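Local coordinates for TetR family transcription regulator (Marinobacter aquaeolei, PDB 3PAS), which probably binds regulatory DNA through a helix-turn-helix domain and acts as a TetR-family transcription factor, at residues S8-F13 against Y46-D51; Q88-F93 against E176-A181; E152-R157 against W186-D191. All blocks are in the same frame, centred on the assembly; numbering follows the deposited sequence. Where two conformers were deposited one is given.

Contact 1. Residues S8-F13 against Y46-D51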
# COMPACT_ATOMS: atom_id res chain seq x y z
N SER B 8 -16.77 18.11 23.46
CA SER B 8 -15.41 18.64 23.47
C SER B 8 -14.36 17.84 24.29
O SER B 8 -13.19 17.75 23.90
CB SER B 8 -15.42 20.10 23.92
OG SER B 8 -14.14 20.52 24.31
N LYS B 9 -14.76 17.32 25.44
CA LYS B 9 -13.86 16.46 26.21
C LYS B 9 -13.70 15.18 25.40
O LYS B 9 -12.59 14.65 25.28
CB LYS B 9 -14.47 16.11 27.59
CG LYS B 9 -14.59 17.24 28.57
CD LYS B 9 -13.31 17.51 29.28
CE LYS B 9 -13.50 18.49 30.40
NZ LYS B 9 -14.28 17.92 31.52
N ARG B 10 -14.79 14.69 24.84
CA ARG B 10 -14.74 13.46 24.05
C ARG B 10 -13.78 13.64 22.88
O ARG B 10 -12.94 12.81 22.66
CB ARG B 10 -16.10 13.03 23.53
CG ARG B 10 -16.98 12.31 24.56
CD ARG B 10 -18.37 11.91 24.00
NE ARG B 10 -19.19 11.30 25.07
CZ ARG B 10 -19.16 10.00 25.41
NH1 ARG B 10 -18.35 9.15 24.78
NH2 ARG B 10 -19.90 9.54 26.42
N ILE B 11 -13.92 14.74 22.13
CA ILE B 11 -13.04 15.07 21.01
C ILE B 11 -11.57 15.13 21.44
O ILE B 11 -10.67 14.69 20.69
CB ILE B 11 -13.45 16.43 20.35
CG1 ILE B 11 -14.80 16.29 19.66
CG2 ILE B 11 -12.40 16.91 19.31
CD1 ILE B 11 -14.75 15.47 18.43
N ALA B 12 -11.30 15.64 22.63
CA ALA B 12 -9.95 15.73 23.13
C ALA B 12 -9.38 14.32 23.25
O ALA B 12 -8.23 14.08 22.81
CB ALA B 12 -9.85 16.49 24.46
N PHE B 13 -10.18 13.39 23.79
CA PHE B 13 -9.72 12.00 23.91
C PHE B 13 -9.60 11.26 22.59
O PHE B 13 -8.65 10.49 22.41
CB PHE B 13 -10.59 11.20 24.88
CG PHE B 13 -10.51 11.67 26.31
CD1 PHE B 13 -9.31 11.64 27.02
CD2 PHE B 13 -11.64 12.16 26.95
CE1 PHE B 13 -9.24 12.08 28.32
CE2 PHE B 13 -11.58 12.57 28.26
CZ PHE B 13 -10.37 12.54 28.96
N TYR B 46 -12.24 7.85 31.81
CA TYR B 46 -13.21 6.83 32.13
C TYR B 46 -14.66 7.32 32.26
O TYR B 46 -15.59 6.51 32.23
CB TYR B 46 -12.81 6.04 33.36
CG TYR B 46 -11.52 5.22 33.21
CD1 TYR B 46 -11.32 4.36 32.14
CD2 TYR B 46 -10.52 5.30 34.16
CE1 TYR B 46 -10.18 3.59 32.04
CE2 TYR B 46 -9.36 4.56 34.06
CZ TYR B 46 -9.20 3.70 33.01
OH TYR B 46 -8.06 2.99 32.91
N ILE B 47 -14.87 8.61 32.40
CA ILE B 47 -16.27 9.13 32.37
C ILE B 47 -16.90 8.80 31.00
O ILE B 47 -18.08 8.41 30.87
CB ILE B 47 -16.33 10.66 32.62
CG1 ILE B 47 -15.77 11.00 34.00
CG2 ILE B 47 -17.76 11.14 32.49
CD1 ILE B 47 -15.62 12.50 34.31
N TYR B 48 -16.09 8.94 29.97
CA TYR B 48 -16.57 8.82 28.60
C TYR B 48 -16.35 7.47 27.93
O TYR B 48 -17.15 7.05 27.09
CB TYR B 48 -15.90 9.91 27.77
CG TYR B 48 -16.15 11.26 28.36
CD1 TYR B 48 -17.38 11.88 28.23
CD2 TYR B 48 -15.18 11.88 29.10
CE1 TYR B 48 -17.61 13.15 28.82
CE2 TYR B 48 -15.40 13.10 29.70
CZ TYR B 48 -16.60 13.74 29.55
OH TYR B 48 -16.76 14.95 30.16
N TYR B 49 -15.26 6.79 28.30
CA TYR B 49 -14.85 5.53 27.67
C TYR B 49 -14.52 4.54 28.77
O TYR B 49 -13.77 4.87 29.68
CB TYR B 49 -13.66 5.76 26.74
CG TYR B 49 -14.05 6.78 25.69
CD1 TYR B 49 -14.92 6.43 24.65
CD2 TYR B 49 -13.63 8.09 25.79
CE1 TYR B 49 -15.35 7.36 23.79
CE2 TYR B 49 -14.03 9.03 24.90
CZ TYR B 49 -14.89 8.67 23.91
OH TYR B 49 -15.33 9.60 23.02
N GLU B 50 -15.08 3.35 28.68
CA GLU B 50 -14.94 2.38 29.76
C GLU B 50 -13.56 1.81 29.92
O GLU B 50 -13.12 1.51 31.04
CB GLU B 50 -15.98 1.25 29.63
CG GLU B 50 -17.40 1.81 29.75
CD GLU B 50 -18.49 0.80 29.47
OE1 GLU B 50 -18.58 -0.15 30.27
OE2 GLU B 50 -19.29 0.99 28.51
N ASP B 51 -12.90 1.61 28.80
CA ASP B 51 -11.59 1.02 28.77
C ASP B 51 -10.95 1.34 27.41
O ASP B 51 -11.58 1.96 26.55
CB ASP B 51 -11.72 -0.48 28.99
CG ASP B 51 -12.66 -1.16 27.99
OD1 ASP B 51 -13.00 -0.65 26.92
OD2 ASP B 51 -13.11 -2.26 28.30
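Arg10 reaches Tyr48 and Tyr49 on a chain extended from CG to NE. Tyr48 CG lies anti to its carbonyl carbon (chi1 -56°), which starts the ring toward helix 5-24; CD1 meets Arg10, CD2 meets Phe13 and the hydroxyl end meets Lys9. The guanidinium of Arg10 stands steeply to the Tyr48 ring, with the planes 79° apart. Tyr48 CD1 sits over one guanidinium face, toward its rim, 3.7 Å from Arg10 NE. Arg10 NH1 also gives a weak hydrogen bond to Tyr48 O, 3.3 Å long and bent to 129°. Arg10 NE forms a salt bridge with Asp6. The Tyr49 hydroxyl lies near the guanidinium plane, at its edge, and Arg10 CG is 3.5 Å from Tyr49 OH. The Lys9 chain meets the outer end of the Tyr48 ring, with CG 3.5 Å from Tyr48 OH. Phe13 crosses Tyr48 at about a right angle, its CE2 3.8 Å from Tyr48 CD2. Phe13 CB packs more loosely on Tyr49 CE2, at 4.1 Å. Tyr48 and Tyr49 end the predicted helix-turn-helix, and Tyr49 is also packed on Leu55 and Ala58 of helix 52-76. Helix 5-24 thus meets the end of this motif mostly by aromatic and aliphatic packing; the one cross-segment hydrogen bond is weak, and the arginine charge is probably balanced chiefly by Asp6.

Contact 2. Residues Q88-F93 against E176-A181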
# COMPACT_ATOMS: atom_id res chain seq x y z
N GLN B 88 -15.18 13.83 -4.60
CA GLN B 88 -14.85 13.01 -3.41
C GLN B 88 -13.34 12.79 -3.34
O GLN B 88 -12.75 12.81 -2.29
CB GLN B 88 -15.54 11.66 -3.52
CG GLN B 88 -14.81 10.47 -2.84
CD GLN B 88 -14.71 9.33 -3.83
OE1 GLN B 88 -13.88 9.35 -4.77
NE2 GLN B 88 -15.61 8.34 -3.67
N TRP B 89 -12.76 12.53 -4.49
CA TRP B 89 -11.30 12.28 -4.60
C TRP B 89 -10.50 13.45 -4.15
O TRP B 89 -9.58 13.31 -3.34
CB TRP B 89 -10.93 11.88 -6.01
CG TRP B 89 -9.48 11.82 -6.35
CD1 TRP B 89 -8.64 12.87 -6.55
CD2 TRP B 89 -8.70 10.64 -6.52
NE1 TRP B 89 -7.38 12.41 -6.82
CE2 TRP B 89 -7.40 11.04 -6.83
CE3 TRP B 89 -8.99 9.27 -6.47
CZ2 TRP B 89 -6.36 10.13 -7.10
CZ3 TRP B 89 -8.00 8.38 -6.73
CH2 TRP B 89 -6.66 8.82 -7.05
N HIS B 90 -10.85 14.62 -4.67
CA HIS B 90 -10.20 15.86 -4.25
C HIS B 90 -10.39 16.09 -2.76
O HIS B 90 -9.44 16.50 -2.09
CB HIS B 90 -10.69 17.10 -5.05
CG HIS B 90 -10.01 17.28 -6.38
ND1 HIS B 90 -8.91 18.10 -6.56
CD2 HIS B 90 -10.30 16.77 -7.59
CE1 HIS B 90 -8.56 18.07 -7.83
NE2 HIS B 90 -9.38 17.25 -8.48
N THR B 91 -11.59 15.87 -2.22
CA THR B 91 -11.82 16.11 -0.76
C THR B 91 -10.98 15.14 0.12
O THR B 91 -10.30 15.55 1.06
CB THR B 91 -13.31 15.98 -0.43
OG1 THR B 91 -13.99 17.01 -1.15
CG2 THR B 91 -13.51 16.14 1.06
N LEU B 92 -10.95 13.87 -0.27
CA LEU B 92 -10.16 12.86 0.45
C LEU B 92 -8.65 13.13 0.38
O LEU B 92 -7.92 12.99 1.37
CB LEU B 92 -10.44 11.49 -0.09
CG LEU B 92 -11.75 10.78 0.30
CD1 LEU B 92 -11.98 9.54 -0.59
CD2 LEU B 92 -11.86 10.45 1.74
N PHE B 93 -8.19 13.56 -0.77
CA PHE B 93 -6.77 13.83 -0.95
C PHE B 93 -6.41 15.01 -0.04
O PHE B 93 -5.38 14.96 0.63
CB PHE B 93 -6.49 14.11 -2.42
CG PHE B 93 -5.06 13.83 -2.82
CD1 PHE B 93 -4.04 14.59 -2.31
CD2 PHE B 93 -4.76 12.87 -3.77
CE1 PHE B 93 -2.75 14.37 -2.69
CE2 PHE B 93 -3.48 12.62 -4.11
CZ PHE B 93 -2.46 13.39 -3.61
N GLU B 176 -3.64 20.46 -9.75
CA GLU B 176 -3.42 19.85 -11.05
C GLU B 176 -3.04 18.38 -10.96
O GLU B 176 -3.62 17.54 -11.69
CB GLU B 176 -2.29 20.56 -11.82
CG GLU B 176 -2.73 21.70 -12.72
CD GLU B 176 -1.68 22.11 -13.78
OE1 GLU B 176 -0.60 22.62 -13.44
OE2 GLU B 176 -1.97 21.95 -14.98
N HIS B 177 -2.03 18.08 -10.15
CA HIS B 177 -1.59 16.70 -9.94
C HIS B 177 -2.67 15.83 -9.31
O HIS B 177 -2.81 14.67 -9.68
CB HIS B 177 -0.30 16.63 -9.08
CG HIS B 177 0.96 16.92 -9.84
ND1 HIS B 177 2.19 17.05 -9.22
CD2 HIS B 177 1.19 17.09 -11.17
CE1 HIS B 177 3.12 17.30 -10.12
NE2 HIS B 177 2.54 17.33 -11.31
N ILE B 178 -3.44 16.37 -8.37
CA ILE B 178 -4.50 15.62 -7.73
C ILE B 178 -5.53 15.24 -8.81
O ILE B 178 -6.00 14.09 -8.85
CB ILE B 178 -5.15 16.41 -6.54
CG1 ILE B 178 -4.17 16.53 -5.35
CG2 ILE B 178 -6.37 15.72 -6.08
CD1 ILE B 178 -4.52 17.62 -4.28
N GLU B 179 -5.83 16.18 -9.70
CA GLU B 179 -6.81 15.95 -10.79
C GLU B 179 -6.28 14.90 -11.78
O GLU B 179 -7.01 14.02 -12.19
CB GLU B 179 -7.12 17.27 -11.52
CG GLU B 179 -8.07 17.18 -12.72
CD GLU B 179 -9.54 17.10 -12.35
OE1 GLU B 179 -9.91 17.06 -11.13
OE2 GLU B 179 -10.35 17.10 -13.31
N LEU B 180 -5.02 15.02 -12.18
CA LEU B 180 -4.39 14.09 -13.09
C LEU B 180 -4.41 12.66 -12.52
O LEU B 180 -4.75 11.71 -13.22
CB LEU B 180 -2.96 14.51 -13.35
CG LEU B 180 -2.03 13.58 -14.11
CD1 LEU B 180 -2.64 13.27 -15.51
CD2 LEU B 180 -0.70 14.30 -14.25
N ALA B 181 -4.08 12.54 -11.24
CA ALA B 181 -4.16 11.24 -10.56
C ALA B 181 -5.60 10.71 -10.58
O ALA B 181 -5.81 9.51 -10.84
CB ALA B 181 -3.66 11.41 -9.08
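Ile178 fills the space between His90, Phe93 and Trp89, and its branches divide the work. Ile178 CG1 lies over the centre of the Phe93 ring, 3.6 Å from the centroid, a CH-pi contact. Ile178 CD1 lies beyond the rim, 3.6 Å from Phe93 CD1. The other branch, CG2, stands anti to the backbone N of Ile178 and covers one face of the His90 imidazole. This second CH-pi contact is offset toward the rim, where Ile178 CG2 is 3.5 Å from His90 ND1. Ile178 CG2 also touches the pyrrole side of the indole, 3.5 Å from Trp89 NE1. Ile178 O receives a weak hydrogen bond from Trp89 NE1, 3.0 Å long with an angle of 128°.

The pairing joins helix 81-98 to helix 175-189 in the all-helical C-terminal domain of this TetR-family regulator. The segment axes come within 10.0 Å, and their directions differ by 128°.

Glu179 follows. Its CB bond points away from the other helix, though CB still touches His90; a bend at chi2 turns CD, and OE1 ends beside His90. His90 NE2 donates to Glu179 OE1 at 2.7 Å, with the oxygen at the ring edge and 15° out of the ring plane. OE1 is met nearly in line with its C-O bond. Arg86 forms a salt bridge with the same oxygen, so the carboxylate is gripped by two donors. An alanine in place of His90 would probably cost Glu179 OE1 its imidazole donor, leaving the salt bridge to Arg86, and uncover Ile178 CG2 on the side where the imidazole lay.

Ala181 comes one turn on from Ile178. Ala181 CB meets the edge of the indole, 3.6 Å from Trp89 CZ2. Leu150 of the second subunit packs on Ala181, while Leu162 of helix 148-167 touches both Ala181 and Phe93.

Contact 3. Residues E152-R157 against W186-D191. With PGO (S-1,2-propanediol), chain N.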
# COMPACT_ATOMS: atom_id res chain seq x y z
N GLU B 152 -11.52 -0.80 -5.10
CA GLU B 152 -10.80 -0.25 -3.95
C GLU B 152 -9.35 0.03 -4.29
O GLU B 152 -8.79 1.11 -4.01
CB GLU B 152 -10.92 -1.24 -2.78
CG GLU B 152 -10.28 -0.87 -1.44
CD GLU B 152 -8.78 -1.15 -1.35
OE1 GLU B 152 -8.32 -2.25 -1.77
OE2 GLU B 152 -8.06 -0.30 -0.80
N THR B 153 -8.73 -0.95 -4.95
CA THR B 153 -7.32 -0.89 -5.33
C THR B 153 -6.96 0.26 -6.25
O THR B 153 -5.90 0.89 -6.06
CB THR B 153 -6.87 -2.25 -5.96
OG1 THR B 153 -7.06 -3.27 -4.96
CG2 THR B 153 -5.40 -2.25 -6.42
N PHE B 154 -7.84 0.54 -7.21
CA PHE B 154 -7.55 1.53 -8.23
C PHE B 154 -8.22 2.90 -8.03
O PHE B 154 -7.81 3.85 -8.67
CB PHE B 154 -7.89 1.01 -9.64
CG PHE B 154 -6.92 -0.05 -10.11
CD1 PHE B 154 -5.69 0.31 -10.60
CD2 PHE B 154 -7.20 -1.41 -9.94
CE1 PHE B 154 -4.75 -0.64 -10.99
CE2 PHE B 154 -6.25 -2.39 -10.30
CZ PHE B 154 -5.02 -2.02 -10.84
N MSE B 155 -9.25 2.98 -7.20
CA MSE B 155 -10.00 4.24 -6.98
C MSE B 155 -9.84 4.85 -5.56
O MSE B 155 -9.94 6.06 -5.40
CB MSE B 155 -11.48 4.09 -7.33
CG MSE B 155 -12.39 5.35 -7.20
SE MSE B 155 -11.81 6.97 -8.06
CE MSE B 155 -12.26 6.43 -9.91
N PHE B 156 -9.59 4.05 -4.54
CA PHE B 156 -9.43 4.61 -3.17
C PHE B 156 -8.03 4.51 -2.62
O PHE B 156 -7.44 5.50 -2.13
CB PHE B 156 -10.47 3.97 -2.28
CG PHE B 156 -11.86 4.22 -2.76
CD1 PHE B 156 -12.49 5.42 -2.48
CD2 PHE B 156 -12.51 3.30 -3.58
CE1 PHE B 156 -13.76 5.67 -2.97
CE2 PHE B 156 -13.79 3.55 -4.05
CZ PHE B 156 -14.41 4.74 -3.74
N ARG B 157 -7.42 3.34 -2.76
CA ARG B 157 -6.10 3.15 -2.23
C ARG B 157 -5.07 4.09 -2.80
O ARG B 157 -4.17 4.48 -2.09
CB ARG B 157 -5.63 1.71 -2.48
CG ARG B 157 -4.34 1.33 -1.83
CD ARG B 157 -4.56 1.34 -0.34
NE ARG B 157 -3.42 0.81 0.38
CZ ARG B 157 -3.34 0.79 1.70
NH1 ARG B 157 -4.33 1.28 2.45
NH2 ARG B 157 -2.26 0.29 2.26
N TRP B 186 -9.87 7.02 -12.67
CA TRP B 186 -11.08 6.85 -13.44
C TRP B 186 -10.85 5.96 -14.64
O TRP B 186 -11.56 5.01 -14.85
CB TRP B 186 -11.65 8.21 -13.90
CG TRP B 186 -12.85 8.02 -14.81
CD1 TRP B 186 -12.88 8.12 -16.16
CD2 TRP B 186 -14.19 7.68 -14.41
NE1 TRP B 186 -14.13 7.87 -16.63
CE2 TRP B 186 -14.95 7.57 -15.58
CE3 TRP B 186 -14.79 7.39 -13.18
CZ2 TRP B 186 -16.30 7.20 -15.57
CZ3 TRP B 186 -16.11 7.01 -13.16
CH2 TRP B 186 -16.86 6.94 -14.35
N ASP B 187 -9.81 6.25 -15.42
CA ASP B 187 -9.47 5.39 -16.55
C ASP B 187 -9.29 3.92 -16.11
O ASP B 187 -9.73 2.99 -16.81
CB ASP B 187 -8.24 5.91 -17.23
CG ASP B 187 -8.51 7.11 -18.17
OD1 ASP B 187 -9.65 7.53 -18.38
OD2 ASP B 187 -7.55 7.64 -18.70
N ALA B 188 -8.66 3.71 -14.96
CA ALA B 188 -8.49 2.35 -14.43
C ALA B 188 -9.85 1.60 -14.24
O ALA B 188 -9.98 0.44 -14.63
CB ALA B 188 -7.75 2.39 -13.08
N VAL B 189 -10.83 2.29 -13.64
CA VAL B 189 -12.12 1.68 -13.28
C VAL B 189 -13.23 1.76 -14.34
O VAL B 189 -14.23 1.04 -14.24
CB VAL B 189 -12.66 2.20 -11.92
CG1 VAL B 189 -11.59 2.01 -10.81
CG2 VAL B 189 -13.15 3.66 -12.02
N ALA B 190 -13.06 2.69 -15.27
CA ALA B 190 -14.15 3.04 -16.21
C ALA B 190 -14.31 1.97 -17.30
O ALA B 190 -13.33 1.46 -17.85
CB ALA B 190 -13.87 4.42 -16.85
N ASP B 191 -15.55 1.64 -17.61
CA ASP B 191 -15.88 0.66 -18.62
C ASP B 191 -15.66 1.39 -19.94
O ASP B 191 -16.26 2.42 -20.14
CB ASP B 191 -17.34 0.30 -18.41
CG ASP B 191 -17.83 -0.81 -19.32
OD1 ASP B 191 -17.34 -0.99 -20.45
OD2 ASP B 191 -18.80 -1.46 -18.90
C1 PGO N . -15.91 7.21 -20.23
C2 PGO N . -14.47 7.05 -20.70
C3 PGO N . -14.11 5.58 -20.88
O1 PGO N . -16.01 6.90 -18.82
O2 PGO N . -13.56 7.65 -19.75
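Trp186 NE1 is shared by two hydroxyl oxygens of a bound propanediol, while on its benzo side the indole meets Met155 of the neighbouring helix. Trp186 NE1 donates to O1 of the diol at 3.0 Å and to O2 at 3.2 Å, with angles of 135° and 142°. O1 lies at the edge of the indole, in its plane. The diol probably comes from the crystallisation liquor. Ala190 CB lies over one face of the indole, toward its rim. Met155, a selenomethionine, reaches this helix on a chain bent at chi2 and chi3. Met155 CE comes 4.2 Å from Trp186 CE3, near the ring plane, and 3.6 Å from Val189 CG2. Met155 and Val189 cross at about a right angle. Phe154 meets the next part of the helix with the base of its side chain: CB is 3.7 Å from Ala188 CB and 4.0 Å from Val189 CG1. No hydrogen bond joins the two segments. On helix 148-167, Glu152 O accepts from both Phe156 N and Arg157 N, the latter closing a wider pi-type turn. The second subunit lies close by: its Met184 packs on Phe154, its Ala188 on Ala188, and its Lys144 forms a salt bridge with Asp187. The two helices pack within the subunit and both touch the second subunit, consistent with the four-helix bundle through which TetR-family regulators dimerise.

From the N terminus, contact 1 comes first. It closes a loop of some 32 residues, mostly helical, and ties helix 5-24 to the end of helix 42-48 in the probable DNA-binding domain. Helix 52-76 then leads on to the C-terminal domain. Contact 2 opens on helix 81-98 and closes 83 residues later on helix 175-189. Contact 3 opens within that span, on helix 148-167, and closes beyond it, so the two cross. Both use helix 175-189, they touch through Trp89 and Met155, and both reach the second subunit. Contact 1 lies on the opposite side of the chain's centre from the other two; its nearest atoms are about 17 Å from those of contact 2.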